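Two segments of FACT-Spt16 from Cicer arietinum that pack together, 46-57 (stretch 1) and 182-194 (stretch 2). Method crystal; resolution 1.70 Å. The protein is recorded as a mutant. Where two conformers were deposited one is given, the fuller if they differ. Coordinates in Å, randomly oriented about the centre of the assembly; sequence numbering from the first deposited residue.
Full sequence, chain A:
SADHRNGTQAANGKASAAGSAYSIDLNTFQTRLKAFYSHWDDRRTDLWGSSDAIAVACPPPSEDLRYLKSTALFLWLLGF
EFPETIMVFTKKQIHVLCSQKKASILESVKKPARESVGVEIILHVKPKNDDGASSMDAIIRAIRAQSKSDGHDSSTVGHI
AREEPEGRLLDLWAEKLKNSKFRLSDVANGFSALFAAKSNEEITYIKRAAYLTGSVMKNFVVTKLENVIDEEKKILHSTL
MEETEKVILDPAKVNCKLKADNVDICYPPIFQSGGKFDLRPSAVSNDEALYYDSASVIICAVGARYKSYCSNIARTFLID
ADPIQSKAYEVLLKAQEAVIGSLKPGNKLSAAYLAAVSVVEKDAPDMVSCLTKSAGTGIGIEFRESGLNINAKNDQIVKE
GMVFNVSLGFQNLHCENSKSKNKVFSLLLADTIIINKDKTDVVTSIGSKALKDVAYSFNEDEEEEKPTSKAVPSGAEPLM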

ATOM      1  N   ASP A  46     -18.024 -11.058  13.027  1.00 39.23           N
ATOM      2  CA  ASP A  46     -17.232  -9.944  13.528  1.00 42.57           C
ATOM      3  C   ASP A  46     -16.532  -9.152  12.427  1.00 36.01           C
ATOM      4  O   ASP A  46     -16.463  -7.925  12.484  1.00 37.63           O
ATOM      5  CB  ASP A  46     -16.203 -10.470  14.533  1.00 51.26           C
ATOM      6  CG  ASP A  46     -15.825  -9.440  15.578  1.00 66.64           C
ATOM      7  OD1 ASP A  46     -16.555  -8.434  15.722  1.00 74.36           O
ATOM      8  OD2 ASP A  46     -14.802  -9.647  16.265  1.00 71.33           O
ATOM      9  N   LEU A  47     -16.017  -9.857  11.426  1.00 27.77           N
ATOM     10  CA  LEU A  47     -15.206  -9.235  10.388  1.00 21.27           C
ATOM     11  C   LEU A  47     -15.756  -9.482   8.987  1.00 22.33           C
ATOM     12  O   LEU A  47     -15.450  -8.737   8.057  1.00 27.03           O
ATOM     13  CB  LEU A  47     -13.773  -9.757  10.461  1.00 24.13           C
ATOM     14  CG  LEU A  47     -12.986  -9.367  11.710  1.00 26.26           C
ATOM     15  CD1 LEU A  47     -11.569  -9.869  11.601  1.00 22.32           C
ATOM     16  CD2 LEU A  47     -13.011  -7.860  11.886  1.00 30.52           C
ATOM     17  N   TRP A  48     -16.554 -10.533   8.832  1.00 23.52           N
ATOM     18  CA  TRP A  48     -17.022 -10.918   7.498  1.00 23.46           C
ATOM     19  C   TRP A  48     -18.512 -10.678   7.280  1.00 32.20           C
ATOM     20  O   TRP A  48     -19.129 -11.317   6.429  1.00 31.23           O
ATOM     21  CB  TRP A  48     -16.654 -12.373   7.201  1.00 25.59           C
ATOM     22  CG  TRP A  48     -15.179 -12.596   7.158  1.00 22.97           C
ATOM     23  CD1 TRP A  48     -14.396 -13.081   8.164  1.00 19.08           C
ATOM     24  CD2 TRP A  48     -14.296 -12.323   6.059  1.00 23.33           C
ATOM     25  NE1 TRP A  48     -13.085 -13.133   7.759  1.00 20.99           N
ATOM     26  CE2 TRP A  48     -12.996 -12.679   6.467  1.00 21.27           C
ATOM     27  CE3 TRP A  48     -14.480 -11.810   4.767  1.00 18.67           C
ATOM     28  CZ2 TRP A  48     -11.881 -12.543   5.634  1.00 21.02           C
ATOM     29  CZ3 TRP A  48     -13.371 -11.673   3.938  1.00 15.27           C
ATOM     30  CH2 TRP A  48     -12.091 -12.044   4.373  1.00 21.40           C
ATOM     31  N   GLY A  49     -19.073  -9.749   8.052  1.00 32.47           N
ATOM     32  CA  GLY A  49     -20.454  -9.319   7.891  1.00 34.04           C
ATOM     33  C   GLY A  49     -21.506 -10.411   7.831  1.00 34.64           C
ATOM     34  O   GLY A  49     -22.511 -10.260   7.132  1.00 39.01           O
ATOM     35  N   SER A  50     -21.277 -11.502   8.564  1.00 29.35           N
ATOM     36  CA  SER A  50     -22.189 -12.653   8.595  1.00 32.85           C
ATOM     37  C   SER A  50     -22.455 -13.268   7.219  1.00 31.75           C
ATOM     38  O   SER A  50     -23.530 -13.830   6.974  1.00 28.28           O
ATOM     39  CB  SER A  50     -23.517 -12.283   9.266  1.00 42.81           C
ATOM     40  OG  SER A  50     -23.344 -12.064  10.654  1.00 44.08           O
ATOM     41  N   SER A  51     -21.481 -13.159   6.322  0.50 31.07           N
ATOM     42  CA  SER A  51     -21.683 -13.579   4.936  0.50 28.74           C
ATOM     43  C   SER A  51     -21.645 -15.093   4.727  0.50 31.38           C
ATOM     44  O   SER A  51     -20.820 -15.796   5.313  0.50 30.32           O
ATOM     45  CB  SER A  51     -20.673 -12.897   4.012  0.50 23.17           C
ATOM     46  OG  SER A  51     -19.347 -13.084   4.475  0.50 21.80           O
ATOM     47  N   ASP A  52     -22.550 -15.573   3.876  1.00 28.15           N
ATOM     48  CA  ASP A  52     -22.632 -16.978   3.511  1.00 32.92           C
ATOM     49  C   ASP A  52     -21.794 -17.183   2.257  1.00 29.78           C
ATOM     50  O   ASP A  52     -21.352 -18.291   1.961  1.00 31.50           O
ATOM     51  CB  ASP A  52     -24.079 -17.375   3.204  1.00 38.96           C
ATOM     52  CG  ASP A  52     -25.055 -16.935   4.276  1.00 50.49           C
ATOM     53  OD1 ASP A  52     -25.067 -17.559   5.358  1.00 57.02           O
ATOM     54  OD2 ASP A  52     -25.821 -15.979   4.026  1.00 49.33           O
ATOM     55  N   ALA A  53     -21.601 -16.098   1.515  1.00 26.96           N
ATOM     56  CA  ALA A  53     -20.815 -16.122   0.289  1.00 27.95           C
ATOM     57  C   ALA A  53     -20.081 -14.794   0.131  1.00 24.28           C
ATOM     58  O   ALA A  53     -20.528 -13.777   0.663  1.00 27.21           O
ATOM     59  CB  ALA A  53     -21.716 -16.390  -0.913  1.00 27.31           C
ATOM     60  N   ILE A  54     -18.954 -14.794  -0.583  1.00 19.38           N
ATOM     61  CA  ILE A  54     -18.178 -13.570  -0.787  1.00 18.27           C
ATOM     62  C   ILE A  54     -17.853 -13.390  -2.263  1.00 21.65           C
ATOM     63  O   ILE A  54     -17.344 -14.312  -2.906  1.00 19.29           O
ATOM     64  CB  ILE A  54     -16.857 -13.600   0.017  1.00 21.33           C
ATOM     65  CG1 ILE A  54     -17.157 -13.650   1.519  1.00 18.63           C
ATOM     66  CG2 ILE A  54     -15.974 -12.393  -0.325  1.00 19.75           C
ATOM     67  CD1 ILE A  54     -15.964 -14.013   2.366  1.00 18.25           C
ATOM     68  N   ALA A  55     -18.162 -12.209  -2.796  1.00 17.82           N
ATOM     69  CA  ALA A  55     -17.947 -11.921  -4.212  1.00 21.59           C
ATOM     70  C   ALA A  55     -16.849 -10.890  -4.368  1.00 25.02           C
ATOM     71  O   ALA A  55     -16.894  -9.825  -3.738  1.00 21.66           O
ATOM     72  CB  ALA A  55     -19.237 -11.407  -4.858  1.00 19.11           C
ATOM     73  N   VAL A  56     -15.858 -11.198  -5.201  1.00 16.07           N
ATOM     74  CA  VAL A  56     -14.837 -10.210  -5.539  1.00 15.15           C
ATOM     75  C   VAL A  56     -14.794 -10.079  -7.053  1.00 23.74           C
ATOM     76  O   VAL A  56     -15.047 -11.050  -7.774  1.00 23.28           O
ATOM     77  CB  VAL A  56     -13.431 -10.559  -4.974  1.00 27.22           C
ATOM     78  CG1 VAL A  56     -13.514 -10.901  -3.491  1.00 27.11           C
ATOM     79  CG2 VAL A  56     -12.791 -11.702  -5.748  1.00 28.99           C
ATOM     80  N   ALA A  57     -14.493  -8.879  -7.537  1.00 15.42           N
ATOM     81  CA  ALA A  57     -14.520  -8.633  -8.976  1.00 20.52           C
ATOM     82  C   ALA A  57     -13.491  -7.586  -9.372  1.00 19.61           C
ATOM     83  O   ALA A  57     -13.327  -6.574  -8.686  1.00 21.22           O
ATOM     84  CB  ALA A  57     -15.915  -8.211  -9.417  1.00 21.57           C
ATOM     85  N   PHE A 182     -30.537 -10.752  -1.920  1.00 41.03           N
ATOM     86  CA  PHE A 182     -29.449 -10.928  -0.958  1.00 39.99           C
ATOM     87  C   PHE A 182     -29.186  -9.714  -0.083  1.00 36.87           C
ATOM     88  O   PHE A 182     -29.249  -8.569  -0.536  1.00 34.24           O
ATOM     89  CB  PHE A 182     -28.137 -11.279  -1.668  1.00 40.58           C
ATOM     90  CG  PHE A 182     -28.200 -12.524  -2.496  1.00 39.88           C
ATOM     91  CD1 PHE A 182     -29.078 -13.549  -2.179  1.00 47.67           C
ATOM     92  CD2 PHE A 182     -27.369 -12.673  -3.597  1.00 39.90           C
ATOM     93  CE1 PHE A 182     -29.134 -14.701  -2.952  1.00 49.76           C
ATOM     94  CE2 PHE A 182     -27.415 -13.820  -4.372  1.00 41.55           C
ATOM     95  CZ  PHE A 182     -28.300 -14.835  -4.051  1.00 42.11           C
ATOM     96  N   ARG A 183     -28.867  -9.982   1.175  1.00 35.81           N
ATOM     97  CA  ARG A 183     -28.315  -8.959   2.044  1.00 36.76           C
ATOM     98  C   ARG A 183     -26.848  -8.801   1.653  1.00 31.12           C
ATOM     99  O   ARG A 183     -26.150  -9.796   1.470  1.00 40.02           O
ATOM    100  CB  ARG A 183     -28.434  -9.401   3.500  1.00 44.00           C
ATOM    101  CG  ARG A 183     -28.782  -8.283   4.465  1.00 56.71           C
ATOM    102  CD  ARG A 183     -27.644  -8.018   5.439  1.00 62.11           C
ATOM    103  NE  ARG A 183     -27.450  -9.125   6.374  1.00 64.81           N
ATOM    104  CZ  ARG A 183     -26.498  -9.165   7.302  1.00 66.06           C
ATOM    105  NH1 ARG A 183     -25.641  -8.160   7.421  1.00 62.81           N
ATOM    106  NH2 ARG A 183     -26.400 -10.213   8.108  1.00 69.84           N
ATOM    107  N   LEU A 184     -26.383  -7.562   1.508  1.00 29.48           N
ATOM    108  CA  LEU A 184     -24.997  -7.302   1.124  1.00 30.83           C
ATOM    109  C   LEU A 184     -24.189  -6.700   2.282  1.00 35.32           C
ATOM    110  O   LEU A 184     -24.588  -5.690   2.862  1.00 36.15           O
ATOM    111  CB  LEU A 184     -24.940  -6.377  -0.098  1.00 27.30           C
ATOM    112  CG  LEU A 184     -25.670  -6.800  -1.377  1.00 33.10           C
ATOM    113  CD1 LEU A 184     -25.427  -5.804  -2.496  1.00 33.86           C
ATOM    114  CD2 LEU A 184     -25.263  -8.196  -1.818  1.00 31.80           C
ATOM    115  N   SER A 185     -23.055  -7.318   2.607  1.00 31.35           N
ATOM    116  CA  SER A 185     -22.200  -6.854   3.707  1.00 27.31           C
ATOM    117  C   SER A 185     -20.805  -6.461   3.234  1.00 29.86           C
ATOM    118  O   SER A 185     -20.197  -7.157   2.422  1.00 28.44           O
ATOM    119  CB  SER A 185     -22.065  -7.943   4.774  1.00 37.46           C
ATOM    120  OG  SER A 185     -23.308  -8.213   5.389  1.00 49.25           O
ATOM    121  N   ASP A 186     -20.291  -5.350   3.753  1.00 24.06           N
ATOM    122  CA  ASP A 186     -18.919  -4.954   3.473  1.00 27.68           C
ATOM    123  C   ASP A 186     -18.004  -5.917   4.215  1.00 28.25           C
ATOM    124  O   ASP A 186     -18.185  -6.157   5.410  1.00 37.61           O
ATOM    125  CB  ASP A 186     -18.670  -3.511   3.930  1.00 31.95           C
ATOM    126  CG  ASP A 186     -17.289  -2.994   3.551  1.00 35.32           C
ATOM    127  OD1 ASP A 186     -16.577  -3.658   2.770  1.00 33.08           O
ATOM    128  OD2 ASP A 186     -16.917  -1.901   4.026  1.00 42.03           O
ATOM    129  N   VAL A 187     -17.039  -6.493   3.504  1.00 23.14           N
ATOM    130  CA  VAL A 187     -16.087  -7.401   4.133  1.00 20.84           C
ATOM    131  C   VAL A 187     -14.644  -6.918   3.993  1.00 22.76           C
ATOM    132  O   VAL A 187     -13.706  -7.695   4.148  1.00 19.09           O
ATOM    133  CB  VAL A 187     -16.222  -8.849   3.604  1.00 23.29           C
ATOM    134  CG1 VAL A 187     -17.562  -9.415   3.981  1.00 22.91           C
ATOM    135  CG2 VAL A 187     -16.026  -8.906   2.096  1.00 25.18           C
ATOM    136  N   ALA A 188     -14.463  -5.631   3.709  1.00 22.14           N
ATOM    137  CA  ALA A 188     -13.112  -5.093   3.557  1.00 22.66           C
ATOM    138  C   ALA A 188     -12.254  -5.354   4.800  1.00 21.77           C
ATOM    139  O   ALA A 188     -11.057  -5.631   4.697  1.00 24.29           O
ATOM    140  CB  ALA A 188     -13.153  -3.613   3.227  1.00 21.18           C
ATOM    141  N   ASN A 189     -12.880  -5.281   5.971  1.00 21.24           N
ATOM    142  CA  ASN A 189     -12.177  -5.488   7.228  1.00 23.72           C
ATOM    143  C   ASN A 189     -11.750  -6.936   7.400  1.00 25.12           C
ATOM    144  O   ASN A 189     -10.798  -7.233   8.126  1.00 21.01           O
ATOM    145  CB  ASN A 189     -13.037  -5.041   8.412  1.00 28.85           C
ATOM    146  CG  ASN A 189     -13.266  -3.541   8.432  1.00 36.70           C
ATOM    147  OD1 ASN A 189     -12.498  -2.782   7.848  1.00 42.29           O
ATOM    148  ND2 ASN A 189     -14.324  -3.109   9.110  1.00 38.30           N
ATOM    149  N   GLY A 190     -12.454  -7.844   6.735  1.00 18.81           N
ATOM    150  CA  GLY A 190     -12.076  -9.241   6.795  1.00 20.48           C
ATOM    151  C   GLY A 190     -10.800  -9.454   6.008  1.00 23.22           C
ATOM    152  O   GLY A 190      -9.847 -10.068   6.496  1.00 19.31           O
ATOM    153  N   PHE A 191     -10.785  -8.954   4.778  1.00 15.12           N
ATOM    154  CA  PHE A 191      -9.585  -9.044   3.953  1.00 18.54           C
ATOM    155  C   PHE A 191      -8.394  -8.321   4.585  1.00 17.54           C
ATOM    156  O   PHE A 191      -7.264  -8.811   4.520  1.00 16.11           O
ATOM    157  CB  PHE A 191      -9.864  -8.523   2.546  1.00 18.99           C
ATOM    158  CG  PHE A 191     -10.695  -9.454   1.724  1.00 15.63           C
ATOM    159  CD1 PHE A 191     -10.258 -10.751   1.478  1.00 17.29           C
ATOM    160  CD2 PHE A 191     -11.916  -9.049   1.210  1.00 20.46           C
ATOM    161  CE1 PHE A 191     -11.020 -11.626   0.719  1.00 22.67           C
ATOM    162  CE2 PHE A 191     -12.687  -9.917   0.452  1.00 22.22           C
ATOM    163  CZ  PHE A 191     -12.236 -11.207   0.202  1.00 23.71           C
ATOM    164  N   SER A 192      -8.654  -7.172   5.205  1.00 18.78           N
ATOM    165  CA  SER A 192      -7.606  -6.416   5.901  1.00 17.76           C
ATOM    166  C   SER A 192      -6.936  -7.245   6.996  1.00 19.75           C
ATOM    167  O   SER A 192      -5.707  -7.273   7.107  1.00 19.69           O
ATOM    168  CB  SER A 192      -8.176  -5.124   6.490  1.00 22.38           C
ATOM    169  OG  SER A 192      -7.214  -4.468   7.301  1.00 28.96           O
ATOM    170  N   ALA A 193      -7.749  -7.929   7.796  1.00 19.00           N
ATOM    171  CA  ALA A 193      -7.233  -8.811   8.839  1.00 18.80           C
ATOM    172  C   ALA A 193      -6.466  -9.977   8.216  1.00 17.67           C
ATOM    173  O   ALA A 193      -5.396 -10.357   8.684  1.00 17.27           O
ATOM    174  CB  ALA A 193      -8.375  -9.325   9.709  1.00 16.80           C
ATOM    175  N   LEU A 194      -7.025 -10.542   7.150  1.00 18.34           N
ATOM    176  CA  LEU A 194      -6.405 -11.660   6.459  1.00 12.60           C
ATOM    177  C   LEU A 194      -5.026 -11.316   5.902  1.00 18.65           C
ATOM    178  O   LEU A 194      -4.090 -12.116   6.006  1.00 20.84           O
ATOM    179  CB  LEU A 194      -7.318 -12.131   5.318  1.00 14.87           C
ATOM    180  CG  LEU A 194      -6.919 -13.415   4.607  1.00 21.00           C
ATOM    181  CD1 LEU A 194      -6.920 -14.592   5.573  1.00 22.93           C
ATOM    182  CD2 LEU A 194      -7.895 -13.669   3.468  1.00 18.36           C
TER

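Stretch 1 passes through a type I' turn, Trp-48 to Ser-51, into a strand that begins at Ala-53. Stretch 2 is a short strand, 183-186, followed by a helix from Ala-188 with Val-187 as its N-cap. The backbones come closest where the residues leading into the turn pass the start of the helix: CA of Leu-47 lies 4.8 Å from CA of Gly-190, and CA of Trp-48 lies 5.0 Å from CA of Val-187. No backbone hydrogen bond links the stretches. The turn is closed internally, Trp-48 O accepting both Ser-51 N at 3.0 Å and Ser-51 OG at 2.6 Å.

Trp-48 is the centre of the packing. Its six-membered ring lies over the helix backbone at Gly-190, whose CA sits 3.5 Å from the ring centroid, nearly along the ring normal, in a CH-pi contact. The absence of a side chain permits this approach, since an ideal CB at Gly-190 would fall 2.5 Å from Trp-48 CD2. The edge of the indole then meets the face of Phe-191, with ring planes at 86° and Trp-48 CH2 3.7 Å from Phe-191 CD1. Val-187 adds an aliphatic contact, its CB 3.6 Å from Trp-48 CE3.

The strand of stretch 1 extends this apolar cluster. Ile-54 and Val-56, alternate residues that both point toward stretch 2, reach the tip of the Phe-191 ring: CZ of Phe-191 is 4.0 Å from Ile-54 CG2 and 3.9 Å from Val-56 CG1. Beyond the indole, Leu-47 CD1 rests 3.8 Å from Ala-193 CB.

The polar link lies at the turn, where Ser-185 OG donates a 2.8 Å hydrogen bond to Gly-49 O. Glycine suits this site twice over: its phi is positive, and an ideal CB would clash with Ser-185 CB at 2.4 Å.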